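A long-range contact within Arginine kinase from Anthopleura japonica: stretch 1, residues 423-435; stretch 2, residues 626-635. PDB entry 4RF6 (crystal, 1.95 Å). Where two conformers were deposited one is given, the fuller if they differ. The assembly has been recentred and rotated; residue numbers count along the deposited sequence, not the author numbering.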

# COMPACT_ATOMS: atom_id res chain seq x y z
N SER A 423 8.00 -5.67 26.57
CA SER A 423 7.50 -5.65 27.94
C SER A 423 6.30 -6.58 28.07
O SER A 423 6.25 -7.45 28.95
CB SER A 423 7.10 -4.24 28.35
OG SER A 423 8.23 -3.41 28.51
N CYS A 424 5.33 -6.38 27.18
CA CYS A 424 4.12 -7.20 27.17
C CYS A 424 4.31 -8.35 26.19
O CYS A 424 4.48 -9.50 26.60
CB CYS A 424 2.92 -6.35 26.77
SG CYS A 424 2.80 -4.77 27.66
N GLY A 425 4.27 -8.04 24.90
CA GLY A 425 4.52 -9.03 23.88
C GLY A 425 3.26 -9.66 23.33
O GLY A 425 3.34 -10.62 22.56
N VAL A 426 2.11 -9.14 23.73
CA VAL A 426 0.84 -9.69 23.26
C VAL A 426 -0.08 -8.60 22.69
O VAL A 426 -0.33 -7.58 23.33
CB VAL A 426 0.11 -10.47 24.36
CG1 VAL A 426 -1.08 -11.20 23.78
CG2 VAL A 426 1.05 -11.48 24.98
N TYR A 427 -0.55 -8.84 21.47
CA TYR A 427 -1.48 -7.93 20.83
C TYR A 427 -2.74 -8.71 20.51
O TYR A 427 -2.66 -9.90 20.21
CB TYR A 427 -0.87 -7.36 19.55
CG TYR A 427 0.27 -6.40 19.79
CD1 TYR A 427 1.57 -6.85 20.02
CD2 TYR A 427 0.05 -5.03 19.78
CE1 TYR A 427 2.61 -5.95 20.24
CE2 TYR A 427 1.08 -4.14 19.98
CZ TYR A 427 2.35 -4.59 20.22
OH TYR A 427 3.36 -3.67 20.42
N ALA A 428 -3.90 -8.07 20.58
CA ALA A 428 -5.15 -8.72 20.18
C ALA A 428 -5.47 -8.36 18.73
O ALA A 428 -5.43 -7.18 18.36
CB ALA A 428 -6.30 -8.29 21.10
N GLY A 429 -5.79 -9.36 17.90
CA GLY A 429 -6.13 -9.10 16.51
C GLY A 429 -7.58 -8.69 16.36
O GLY A 429 -7.97 -8.07 15.36
N ASP A 430 -8.39 -9.05 17.35
CA ASP A 430 -9.80 -8.67 17.36
C ASP A 430 -10.38 -8.80 18.76
O ASP A 430 -9.71 -9.30 19.67
CB ASP A 430 -10.62 -9.49 16.33
CG ASP A 430 -10.58 -11.01 16.58
OD1 ASP A 430 -10.33 -11.45 17.72
OD2 ASP A 430 -10.82 -11.76 15.62
N GLU A 431 -11.62 -8.34 18.94
CA GLU A 431 -12.30 -8.42 20.25
C GLU A 431 -12.34 -9.85 20.79
O GLU A 431 -12.16 -10.07 21.99
CB GLU A 431 -13.73 -7.88 20.14
CG GLU A 431 -14.63 -8.24 21.34
CD GLU A 431 -15.91 -7.41 21.38
OE1 GLU A 431 -16.76 -7.66 22.25
OE2 GLU A 431 -16.04 -6.50 20.54
N GLU A 432 -12.55 -10.81 19.90
CA GLU A 432 -12.73 -12.20 20.32
C GLU A 432 -11.49 -12.77 21.01
O GLU A 432 -11.59 -13.63 21.89
CB GLU A 432 -13.11 -13.08 19.11
CG GLU A 432 -13.53 -14.50 19.51
CD GLU A 432 -14.03 -15.32 18.34
OE1 GLU A 432 -14.29 -14.72 17.26
OE2 GLU A 432 -14.18 -16.55 18.50
N CYS A 433 -10.32 -12.27 20.62
CA CYS A 433 -9.06 -12.68 21.25
C CYS A 433 -9.08 -12.56 22.77
O CYS A 433 -8.53 -13.42 23.47
CB CYS A 433 -7.90 -11.84 20.70
SG CYS A 433 -7.43 -12.25 19.00
N TYR A 434 -9.68 -11.49 23.28
CA TYR A 434 -9.71 -11.25 24.72
C TYR A 434 -10.56 -12.28 25.45
O TYR A 434 -10.41 -12.49 26.65
CB TYR A 434 -10.22 -9.84 25.04
CG TYR A 434 -9.19 -8.76 24.82
CD1 TYR A 434 -8.15 -8.56 25.73
CD2 TYR A 434 -9.26 -7.93 23.70
CE1 TYR A 434 -7.21 -7.57 25.53
CE2 TYR A 434 -8.31 -6.93 23.50
CZ TYR A 434 -7.29 -6.76 24.41
OH TYR A 434 -6.36 -5.77 24.20
N THR A 435 -11.47 -12.93 24.72
CA THR A 435 -12.30 -13.98 25.30
C THR A 435 -11.76 -15.37 24.97
O THR A 435 -11.64 -16.22 25.84
CB THR A 435 -13.75 -13.89 24.84
OG1 THR A 435 -14.32 -12.65 25.30
CG2 THR A 435 -14.56 -15.04 25.42
N TYR A 626 -12.92 0.27 26.60
CA TYR A 626 -12.65 0.37 25.16
C TYR A 626 -11.51 -0.55 24.75
O TYR A 626 -10.46 -0.58 25.40
CB TYR A 626 -12.41 1.81 24.72
CG TYR A 626 -13.65 2.66 24.90
CD1 TYR A 626 -14.71 2.57 24.01
CD2 TYR A 626 -13.77 3.52 25.99
CE1 TYR A 626 -15.86 3.33 24.19
CE2 TYR A 626 -14.90 4.28 26.17
CZ TYR A 626 -15.94 4.18 25.27
OH TYR A 626 -17.07 4.94 25.45
N LEU A 627 -11.74 -1.30 23.68
CA LEU A 627 -10.78 -2.31 23.24
C LEU A 627 -9.69 -1.72 22.36
O LEU A 627 -9.91 -0.78 21.60
CB LEU A 627 -11.50 -3.43 22.49
CG LEU A 627 -12.49 -4.21 23.34
CD1 LEU A 627 -13.15 -5.29 22.51
CD2 LEU A 627 -11.79 -4.82 24.53
N SER A 628 -8.51 -2.31 22.47
CA SER A 628 -7.36 -1.88 21.69
C SER A 628 -6.58 -3.13 21.36
O SER A 628 -6.67 -4.12 22.08
CB SER A 628 -6.50 -0.93 22.51
OG SER A 628 -5.33 -0.56 21.79
N GLY A 629 -5.81 -3.08 20.27
CA GLY A 629 -4.94 -4.18 19.90
C GLY A 629 -3.86 -4.34 20.96
O GLY A 629 -3.38 -5.45 21.22
N CYS A 630 -3.46 -3.23 21.57
CA CYS A 630 -2.49 -3.27 22.67
C CYS A 630 -3.23 -3.19 23.99
O CYS A 630 -3.92 -2.21 24.26
CB CYS A 630 -1.48 -2.13 22.55
SG CYS A 630 -0.11 -2.21 23.76
N PRO A 631 -3.11 -4.23 24.82
CA PRO A 631 -3.79 -4.32 26.12
C PRO A 631 -3.42 -3.20 27.09
O PRO A 631 -4.12 -3.01 28.08
CB PRO A 631 -3.32 -5.68 26.67
CG PRO A 631 -2.95 -6.48 25.44
CD PRO A 631 -2.35 -5.46 24.50
N THR A 632 -2.34 -2.46 26.81
CA THR A 632 -1.99 -1.31 27.64
C THR A 632 -2.95 -0.14 27.43
O THR A 632 -3.05 0.74 28.28
CB THR A 632 -0.55 -0.81 27.38
OG1 THR A 632 -0.43 -0.34 26.03
CG2 THR A 632 0.45 -1.92 27.62
N ASN A 633 -3.65 -0.14 26.30
CA ASN A 633 -4.56 0.95 25.97
C ASN A 633 -6.03 0.65 26.25
O ASN A 633 -6.91 1.33 25.72
CB ASN A 633 -4.40 1.34 24.50
CG ASN A 633 -3.35 2.42 24.30
OD1 ASN A 633 -3.64 3.61 24.45
ND2 ASN A 633 -2.14 2.01 23.94
N LEU A 634 -6.30 -0.36 27.07
CA LEU A 634 -7.67 -0.72 27.42
C LEU A 634 -8.29 0.30 28.38
O LEU A 634 -7.65 1.28 28.77
CB LEU A 634 -7.71 -2.12 28.02
CG LEU A 634 -7.29 -3.24 27.07
CD1 LEU A 634 -7.18 -4.56 27.82
CD2 LEU A 634 -8.29 -3.35 25.94
N GLY A 635 -9.55 0.07 28.75
CA GLY A 635 -10.26 0.91 29.71
C GLY A 635 -10.70 2.24 29.13
O GLY A 635 -11.54 2.28 28.22

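The two stretches lie almost two hundred residues apart in the sequence, yet they bury 514 Å² against each other, both sides summed. Most of stretch 1 is loop, and it enters a helix near its end. Stretch 2 has little regular structure here. The backbones come closest at Ala-428 and Gly-629, whose CA atoms are 4.6 Å apart.

Two hydrogen bonds cross the contact, and both end on backbone carbonyls of stretch 2. In the first, Ala-428 N donates to Gly-629 O at 2.7 Å, with an angle of 159° at the hydrogen, so the bond is short and fairly straight. The same carbonyl oxygen also takes a CA-H...O contact from Tyr-427, with Tyr-427 CA 3.1 Å from Gly-629 O. Gly-629 O is therefore well occupied.

The return side is less complete. Ala-428 O is buried by the contact and has no hydrogen-bond partner anywhere in the model. Its compensation from stretch 2 is a CA-H...O contact, with Gly-629 CA 3.4 Å from Ala-428 O.

The second hydrogen bond comes from a side chain. Tyr-434 OH donates to Ser-628 O at 2.7 Å, and the acceptor lies at the ring edge, near its plane. This satisfies both the buried phenol and the carbonyl. The OG of Ser-628 has separate work. It accepts from Cys-630 N, with 3.3 Å between Cys-630 N and Ser-628 OG, and it is also bonded elsewhere in the structure.

Tyr-434 has the largest area covered by the other stretch. Its CA-to-CB bond points toward stretch 2, and its ring meets apolar groups there. Tyr-434 CE1 is 3.8 Å from Leu-634 CD1, and Tyr-434 CD2 is 4.1 Å from Leu-627 CD2. Pro-631 CG is a looser neighbour, 4.4 Å from Tyr-434 CE1. The ring thus packs by van der Waals contact while its hydroxyl is paired.

Leu-627 also meets the aliphatic part of Glu-431, with Glu-431 CG 3.5 Å from Leu-627 CD1; both are apolar carbons, and the carboxylate is not part of this contact. Tyr-427 CE2 lies 4.1 Å from Cys-630 CB, again carbon against carbon. The sulfur of Cys-630 approaches the same ring obliquely, with SG 5.2 Å from the centroid of the Tyr-427 ring. Cys-424 SG touches the methyl of Thr-632, with 3.7 Å between Cys-424 SG and Thr-632 CG2; a methyl offers no polar hydrogen, so this is van der Waals packing. Val-426 O lies 3.2 Å from Pro-631 CD, a carbon of the proline ring and not a conventional donor.

The CA-to-CB bond of Asp-430 points away from stretch 2, and its carboxylate serves the helix instead. Its OD1 caps the turn by accepting from Cys-433 N, with 3.0 Å between Asp-430 OD1 and Cys-433 N. Its OD2 is bonded elsewhere in the structure. Nearby, Gly-429 N makes a weak hydrogen bond to Cys-433 SG, with 3.5 Å between Gly-429 N and Cys-433 SG.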